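Local coordinates for acylneuraminate lyase (Mycoplasma synoviae, PDB 4N4P), which is an acylneuraminate lyase of the dihydrodipicolinate synthetase family, built on a TIM barrel, at residues D43-T48 and V77-Q82; A81-L86 and D104-I109. All coordinates share one frame; numbering follows the deposited sequence.

Interaction 1: residues D43-T48 and V77-Q82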
ATOM      1  N   ASP A  43     -25.569   7.996 -24.895  1.00  8.59           N
ATOM      2  CA  ASP A  43     -25.463   7.007 -25.954  1.00  8.37           C
ATOM      3  C   ASP A  43     -25.901   5.626 -25.492  1.00  8.61           C
ATOM      4  O   ASP A  43     -26.260   4.768 -26.309  1.00  8.21           O
ATOM      5  CB  ASP A  43     -24.025   6.998 -26.456  1.00  8.09           C
ATOM      6  CG  ASP A  43     -23.604   8.349 -26.942  1.00  9.70           C
ATOM      7  OD1 ASP A  43     -24.052   8.704 -28.051  1.00 11.18           O
ATOM      8  OD2 ASP A  43     -22.869   9.087 -26.218  1.00  8.62           O
ATOM      9  N   GLY A  44     -25.863   5.403 -24.180  1.00  7.55           N
ATOM     10  CA  GLY A  44     -26.252   4.126 -23.637  1.00  7.79           C
ATOM     11  C   GLY A  44     -26.431   4.240 -22.143  1.00  8.02           C
ATOM     12  O   GLY A  44     -26.117   5.287 -21.548  1.00  7.76           O
ATOM     13  N   ILE A  45     -26.905   3.153 -21.524  1.00  7.68           N
ATOM     14  CA  ILE A  45     -27.089   3.127 -20.068  1.00  7.55           C
ATOM     15  C   ILE A  45     -26.505   1.838 -19.535  1.00  8.08           C
ATOM     16  O   ILE A  45     -26.708   0.762 -20.126  1.00  9.15           O
ATOM     17  CB  ILE A  45     -28.598   3.212 -19.663  1.00  6.80           C
ATOM     18  CG1 ILE A  45     -29.226   4.463 -20.257  1.00  7.15           C
ATOM     19  CG2 ILE A  45     -28.754   3.268 -18.130  1.00  7.42           C
ATOM     20  CD1 ILE A  45     -30.768   4.467 -20.219  1.00  9.06           C
ATOM     21  N   TYR A  46     -25.784   1.936 -18.415  1.00  8.07           N
ATOM     22  CA  TYR A  46     -25.169   0.805 -17.756  1.00  7.88           C
ATOM     23  C   TYR A  46     -25.918   0.612 -16.444  1.00  8.54           C
ATOM     24  O   TYR A  46     -25.875   1.488 -15.579  1.00  7.62           O
ATOM     25  CB  TYR A  46     -23.697   1.131 -17.464  1.00  7.04           C
ATOM     26  CG  TYR A  46     -22.903   0.034 -16.786  1.00  8.61           C
ATOM     27  CD1 TYR A  46     -22.420  -1.042 -17.515  1.00  8.32           C
ATOM     28  CD2 TYR A  46     -22.596   0.099 -15.414  1.00  6.83           C
ATOM     29  CE1 TYR A  46     -21.664  -2.042 -16.916  1.00 10.49           C
ATOM     30  CE2 TYR A  46     -21.840  -0.903 -14.800  1.00 11.22           C
ATOM     31  CZ  TYR A  46     -21.386  -1.979 -15.560  1.00 10.51           C
ATOM     32  OH  TYR A  46     -20.634  -2.992 -15.027  1.00 11.08           O
ATOM     33  N   ILE A  47     -26.636  -0.505 -16.319  1.00  9.05           N
ATOM     34  CA  ILE A  47     -27.534  -0.680 -15.185  1.00  9.82           C
ATOM     35  C   ILE A  47     -27.035  -1.675 -14.168  1.00  9.29           C
ATOM     36  O   ILE A  47     -26.212  -2.541 -14.474  1.00  9.96           O
ATOM     37  CB  ILE A  47     -28.977  -1.026 -15.614  1.00 10.05           C
ATOM     38  CG1 ILE A  47     -29.032  -2.464 -16.154  1.00 11.35           C
ATOM     39  CG2 ILE A  47     -29.483   0.043 -16.599  1.00 10.64           C
ATOM     40  CD1 ILE A  47     -30.455  -3.074 -16.133  1.00 11.97           C
ATOM     41  N   THR A  48     -27.584  -1.555 -12.957  1.00  9.61           N
ATOM     42  CA  THR A  48     -27.310  -2.433 -11.817  1.00 10.30           C
ATOM     43  C   THR A  48     -25.830  -2.702 -11.535  1.00  9.95           C
ATOM     44  O   THR A  48     -25.443  -3.815 -11.189  1.00  9.37           O
ATOM     45  CB  THR A  48     -28.165  -3.765 -11.840  1.00 10.37           C
ATOM     46  OG1 THR A  48     -27.944  -4.486 -13.068  1.00  9.21           O
ATOM     47  CG2 THR A  48     -29.649  -3.412 -11.717  1.00 10.78           C
ATOM     48  N   VAL A  77     -31.507   3.715 -26.814  1.00 10.51           N
ATOM     49  CA  VAL A  77     -30.056   3.748 -26.614  1.00  9.91           C
ATOM     50  C   VAL A  77     -29.521   2.361 -26.284  1.00  9.04           C
ATOM     51  O   VAL A  77     -30.282   1.436 -26.050  1.00  9.42           O
ATOM     52  CB  VAL A  77     -29.647   4.801 -25.538  1.00  8.59           C
ATOM     53  CG1 VAL A  77     -30.170   6.198 -25.908  1.00  9.69           C
ATOM     54  CG2 VAL A  77     -30.078   4.359 -24.113  1.00  9.03           C
ATOM     55  N   THR A  78     -28.199   2.218 -26.277  1.00  8.54           N
ATOM     56  CA  THR A  78     -27.542   0.922 -26.007  1.00  9.36           C
ATOM     57  C   THR A  78     -27.719   0.594 -24.532  1.00  9.38           C
ATOM     58  O   THR A  78     -27.672   1.506 -23.713  1.00  9.06           O
ATOM     59  CB  THR A  78     -26.051   1.034 -26.373  1.00  8.61           C
ATOM     60  OG1 THR A  78     -25.961   1.432 -27.761  1.00  8.91           O
ATOM     61  CG2 THR A  78     -25.273  -0.305 -26.163  1.00  8.87           C
ATOM     62  N   LEU A  79     -27.935  -0.680 -24.214  1.00  8.99           N
ATOM     63  CA  LEU A  79     -28.088  -1.085 -22.807  1.00  9.51           C
ATOM     64  C   LEU A  79     -27.074  -2.120 -22.411  1.00  9.09           C
ATOM     65  O   LEU A  79     -26.863  -3.085 -23.119  1.00 10.19           O
ATOM     66  CB  LEU A  79     -29.494  -1.638 -22.546  1.00 10.22           C
ATOM     67  CG  LEU A  79     -30.693  -0.688 -22.714  1.00  9.06           C
ATOM     68  CD1 LEU A  79     -31.999  -1.414 -22.451  1.00  9.94           C
ATOM     69  CD2 LEU A  79     -30.578   0.554 -21.817  1.00 11.79           C
ATOM     70  N   ILE A  80     -26.456  -1.921 -21.252  1.00  8.67           N
ATOM     71  CA  ILE A  80     -25.555  -2.892 -20.664  1.00  8.09           C
ATOM     72  C   ILE A  80     -26.015  -3.144 -19.245  1.00  8.61           C
ATOM     73  O   ILE A  80     -26.300  -2.206 -18.521  1.00  8.78           O
ATOM     74  CB  ILE A  80     -24.088  -2.392 -20.643  1.00  8.19           C
ATOM     75  CG1 ILE A  80     -23.639  -1.951 -22.050  1.00  7.67           C
ATOM     76  CG2 ILE A  80     -23.170  -3.478 -20.110  1.00  7.70           C
ATOM     77  CD1 ILE A  80     -22.244  -1.348 -22.081  1.00  8.35           C
ATOM     78  N   ALA A  81     -26.119  -4.417 -18.861  1.00  9.47           N
ATOM     79  CA  ALA A  81     -26.510  -4.786 -17.499  1.00 10.02           C
ATOM     80  C   ALA A  81     -25.370  -5.459 -16.762  1.00 10.20           C
ATOM     81  O   ALA A  81     -24.844  -6.465 -17.221  1.00 10.46           O
ATOM     82  CB  ALA A  81     -27.723  -5.767 -17.531  1.00 10.33           C
ATOM     83  N   GLN A  82     -25.014  -4.919 -15.597  1.00  9.76           N
ATOM     84  CA  GLN A  82     -24.053  -5.583 -14.705  1.00  9.13           C
ATOM     85  C   GLN A  82     -24.860  -6.616 -13.927  1.00  9.43           C
ATOM     86  O   GLN A  82     -25.858  -6.261 -13.311  1.00  9.71           O
ATOM     87  CB  GLN A  82     -23.443  -4.556 -13.741  1.00  9.87           C
ATOM     88  CG  GLN A  82     -22.174  -5.032 -13.028  1.00  8.85           C
ATOM     89  CD  GLN A  82     -22.426  -6.166 -12.064  1.00 12.02           C
ATOM     90  OE1 GLN A  82     -21.720  -7.163 -12.083  1.00 11.68           O
ATOM     91  NE2 GLN A  82     -23.423  -6.009 -11.194  1.00 11.93           N
TER

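Interaction 2: residues A81-L86 and D104-I109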
ATOM      1  N   ALA A  81     -26.119  -4.417 -18.861  1.00  9.47           N
ATOM      2  CA  ALA A  81     -26.510  -4.786 -17.499  1.00 10.02           C
ATOM      3  C   ALA A  81     -25.370  -5.459 -16.762  1.00 10.20           C
ATOM      4  O   ALA A  81     -24.844  -6.465 -17.221  1.00 10.46           O
ATOM      5  CB  ALA A  81     -27.723  -5.767 -17.531  1.00 10.33           C
ATOM      6  N   GLN A  82     -25.014  -4.919 -15.597  1.00  9.76           N
ATOM      7  CA  GLN A  82     -24.053  -5.583 -14.705  1.00  9.13           C
ATOM      8  C   GLN A  82     -24.860  -6.616 -13.927  1.00  9.43           C
ATOM      9  O   GLN A  82     -25.858  -6.261 -13.311  1.00  9.71           O
ATOM     10  CB  GLN A  82     -23.443  -4.556 -13.741  1.00  9.87           C
ATOM     11  CG  GLN A  82     -22.174  -5.032 -13.028  1.00  8.85           C
ATOM     12  CD  GLN A  82     -22.426  -6.166 -12.064  1.00 12.02           C
ATOM     13  OE1 GLN A  82     -21.720  -7.163 -12.083  1.00 11.68           O
ATOM     14  NE2 GLN A  82     -23.423  -6.009 -11.194  1.00 11.93           N
ATOM     15  N   ILE A  83     -24.467  -7.892 -13.994  1.00  9.58           N
ATOM     16  CA  ILE A  83     -25.337  -8.966 -13.506  1.00 10.36           C
ATOM     17  C   ILE A  83     -24.608  -9.884 -12.536  1.00 11.50           C
ATOM     18  O   ILE A  83     -25.156 -10.894 -12.092  1.00 12.83           O
ATOM     19  CB  ILE A  83     -25.902  -9.796 -14.691  1.00 10.28           C
ATOM     20  CG1 ILE A  83     -24.753 -10.402 -15.501  1.00 12.46           C
ATOM     21  CG2 ILE A  83     -26.828  -8.913 -15.569  1.00  9.45           C
ATOM     22  CD1 ILE A  83     -25.130 -11.738 -16.126  1.00 17.34           C
ATOM     23  N   GLY A  84     -23.374  -9.522 -12.212  1.00 11.71           N
ATOM     24  CA  GLY A  84     -22.535 -10.333 -11.356  1.00 12.83           C
ATOM     25  C   GLY A  84     -22.826 -10.210  -9.871  1.00 12.79           C
ATOM     26  O   GLY A  84     -23.341  -9.199  -9.408  1.00 12.90           O
ATOM     27  N   SER A  85     -22.461 -11.259  -9.144  1.00 13.35           N
ATOM     28  CA  SER A  85     -22.506 -11.324  -7.676  1.00 14.38           C
ATOM     29  C   SER A  85     -21.867 -12.651  -7.280  1.00 14.59           C
ATOM     30  O   SER A  85     -21.392 -13.411  -8.134  1.00 15.67           O
ATOM     31  CB  SER A  85     -23.946 -11.222  -7.116  1.00 14.42           C
ATOM     32  OG  SER A  85     -24.694 -12.426  -7.319  1.00 15.30           O
ATOM     33  N   LEU A  86     -21.870 -12.968  -5.992  1.00 14.40           N
ATOM     34  CA  LEU A  86     -21.294 -14.231  -5.579  1.00 14.49           C
ATOM     35  C   LEU A  86     -22.258 -15.400  -5.789  1.00 15.28           C
ATOM     36  O   LEU A  86     -21.866 -16.560  -5.645  1.00 15.43           O
ATOM     37  CB  LEU A  86     -20.837 -14.167  -4.133  1.00 14.98           C
ATOM     38  CG  LEU A  86     -19.622 -13.294  -3.856  1.00 14.03           C
ATOM     39  CD1 LEU A  86     -19.458 -13.124  -2.344  1.00 16.59           C
ATOM     40  CD2 LEU A  86     -18.350 -13.835  -4.521  1.00 14.69           C
ATOM     41  N   ASP A 104     -27.693  -5.165 -24.972  1.00 10.72           N
ATOM     42  CA  ASP A 104     -26.604  -5.183 -25.952  1.00 10.63           C
ATOM     43  C   ASP A 104     -25.364  -5.892 -25.420  1.00 10.21           C
ATOM     44  O   ASP A 104     -24.564  -6.482 -26.178  1.00 10.50           O
ATOM     45  CB  ASP A 104     -26.310  -3.749 -26.372  1.00  9.60           C
ATOM     46  CG  ASP A 104     -27.468  -3.130 -27.082  1.00 11.84           C
ATOM     47  OD1 ASP A 104     -27.741  -3.540 -28.247  1.00 14.75           O
ATOM     48  OD2 ASP A 104     -28.124  -2.253 -26.501  1.00 11.34           O
ATOM     49  N   ALA A 105     -25.195  -5.834 -24.101  1.00  9.22           N
ATOM     50  CA  ALA A 105     -24.127  -6.565 -23.439  1.00  8.80           C
ATOM     51  C   ALA A 105     -24.472  -6.752 -21.962  1.00  8.76           C
ATOM     52  O   ALA A 105     -25.366  -6.091 -21.416  1.00  9.60           O
ATOM     53  CB  ALA A 105     -22.768  -5.834 -23.552  1.00  7.79           C
ATOM     54  N   ILE A 106     -23.704  -7.612 -21.324  1.00 10.31           N
ATOM     55  CA  ILE A 106     -23.736  -7.754 -19.880  1.00 10.34           C
ATOM     56  C   ILE A 106     -22.326  -7.545 -19.381  1.00 11.27           C
ATOM     57  O   ILE A 106     -21.364  -7.567 -20.167  1.00 10.67           O
ATOM     58  CB  ILE A 106     -24.255  -9.154 -19.413  1.00 10.72           C
ATOM     59  CG1 ILE A 106     -23.455 -10.278 -20.098  1.00 10.94           C
ATOM     60  CG2 ILE A 106     -25.764  -9.288 -19.655  1.00 11.33           C
ATOM     61  CD1 ILE A 106     -23.797 -11.688 -19.635  1.00 12.78           C
ATOM     62  N   SER A 107     -22.198  -7.309 -18.075  1.00 10.78           N
ATOM     63  CA  SER A 107     -20.891  -7.259 -17.461  1.00 10.30           C
ATOM     64  C   SER A 107     -21.033  -7.993 -16.143  1.00 10.83           C
ATOM     65  O   SER A 107     -22.151  -8.205 -15.665  1.00 10.14           O
ATOM     66  CB  SER A 107     -20.433  -5.803 -17.234  1.00 10.63           C
ATOM     67  OG  SER A 107     -21.228  -5.219 -16.212  1.00 11.88           O
ATOM     68  N   ALA A 108     -19.908  -8.367 -15.538  1.00 10.56           N
ATOM     69  CA  ALA A 108     -19.953  -9.000 -14.218  1.00 10.89           C
ATOM     70  C   ALA A 108     -18.737  -8.567 -13.440  1.00 11.60           C
ATOM     71  O   ALA A 108     -17.599  -8.738 -13.896  1.00 10.70           O
ATOM     72  CB  ALA A 108     -19.987 -10.512 -14.335  1.00 11.33           C
ATOM     73  N   ILE A 109     -18.970  -7.993 -12.268  1.00 11.87           N
ATOM     74  CA  ILE A 109     -17.870  -7.664 -11.380  1.00 12.95           C
ATOM     75  C   ILE A 109     -17.009  -8.891 -11.030  1.00 13.17           C
ATOM     76  O   ILE A 109     -17.492 -10.022 -11.014  1.00 13.40           O
ATOM     77  CB  ILE A 109     -18.384  -7.003 -10.092  1.00 13.27           C
ATOM     78  CG1 ILE A 109     -19.423  -7.918  -9.421  1.00 15.03           C
ATOM     79  CG2 ILE A 109     -19.056  -5.671 -10.428  1.00 13.98           C
ATOM     80  CD1 ILE A 109     -19.325  -7.831  -7.951  1.00 21.53           C
TER

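Interaction 1: residues D43-T48 and V77-Q82
I45, Y46 and I47 lie alongside L79, I80 and A81 as neighbouring parallel strands of the TIM barrel, the two strands of a beta-alpha-beta unit whose helix is 59-73. The strand axes are 13° apart, and donors and acceptors alternate regularly between them. The N-H of T78 goes to D43 O, the longest of the backbone bonds at 3.2 Å. I45 then uses both its polar atoms, N to T78 O and O from I80 N, and I47 repeats this with I80 O and Q82 N. Y46 turns its own N-H and C=O the other way, to the backbone of P12 and M14, while L79 N is taken by D104 OD2 on the far side. D43 OD2 is bonded to L10 N, and T78 OG1 to K6 O.

At the C-terminal ends of the strands, Q82 and T48 grip each other twice. T48 OG1 donates to Q82 O at 2.7 Å, in the plane of that carbonyl; it is placed there by a chi1 of 57°, which sets OG1 between the backbone N and the carbonyl carbon. In return Q82 NE2 donates to T48 O at 3.0 Å, nearly straight and with the acceptor almost in the plane of the amide. Q82 OE1 is taken by G84 N and I109 N.

On one face, I45 packs on helix 26-39, I47 and L79 on helix 59-73, and I47 CG1 sits 3.8 Å from A81 CB. The other face carries Y46, its CG anti to the backbone N (chi1 -179°), which carries the ring out over I80 toward Q82. I80 CG2 meets that ring at its edge, 3.6 Å from Y46 CD1. The hydroxyl is hydrogen-bonded to Y139 OH and S107 OG, and beside these polar partners Q82 CG packs 3.2 Å from Y46 OH.

Interaction 2: residues A81-L86 and D104-I109
A81 and Q82 pair in parallel with I106 and S107, in a beta-alpha-beta unit of the TIM barrel, and the chain directions diverge by 33° as 81-86 leaves its strand. Three backbone bonds hold the pair: A81 N to A105 O, S107 N to A81 O and I83 N to S107 O. The middle one is bent: S107 N stands above the plane of the A81 carbonyl, and I106 CA also lies 3.2 Å from A81 O.

Beyond the last of these bonds a side chain takes over from the backbone. Q82 is bent at chi2 (-67°), which swings its amide toward I109. There Q82 OE1 accepts two backbone N-H groups from opposite faces of its plane. I109 N is 2.9 Å from Q82 OE1 and tilted 25° from the plane; G84 N, in the same segment as the glutamine, stands further above it. One buried oxygen thus ties the backbone at G84 to that at I109, and I109 CG2 rests 3.5 Å from Q82 OE1.

On the same face as Q82, S107 OG is set between its backbone N and carbonyl carbon and lies 3.3 Å from Q82 CG, with Y46 OH as its hydrogen-bond partner. I106 lies on the other face with A81, and I83 CD1 reaches I106 CD1 at 3.8 Å, the two side chains crossing obliquely, with L94 and A95 of helix 88-100 and I128 of helix 118-131 against I83. I109 also packs on Y113 of a second subunit, so this end of the barrel approaches an interface. A108 CB reaches G84 and comes 3.9 Å from G84 CA.

In the fold
After strand 9-12 and helix 26-39 the chain reaches strand 44-47; it then runs through helix 59-73 and returns as strand 78-82, where interaction 1 closes the first loop. The same strand starts the second: the chain leaves it through 83-86, passes helix 88-100 and comes back at 105-108, closed by interaction 2. The loops neither nest nor cross but follow one another, sharing A81 and Q82, so 78-82 is the middle of three neighbouring barrel strands. Y46 OH with S107 OG, at 2.6 Å, bridges the outer two across it; D104 OD2 with L79 N, at 2.8 Å, joins 104-109 to 77-82 near the other end.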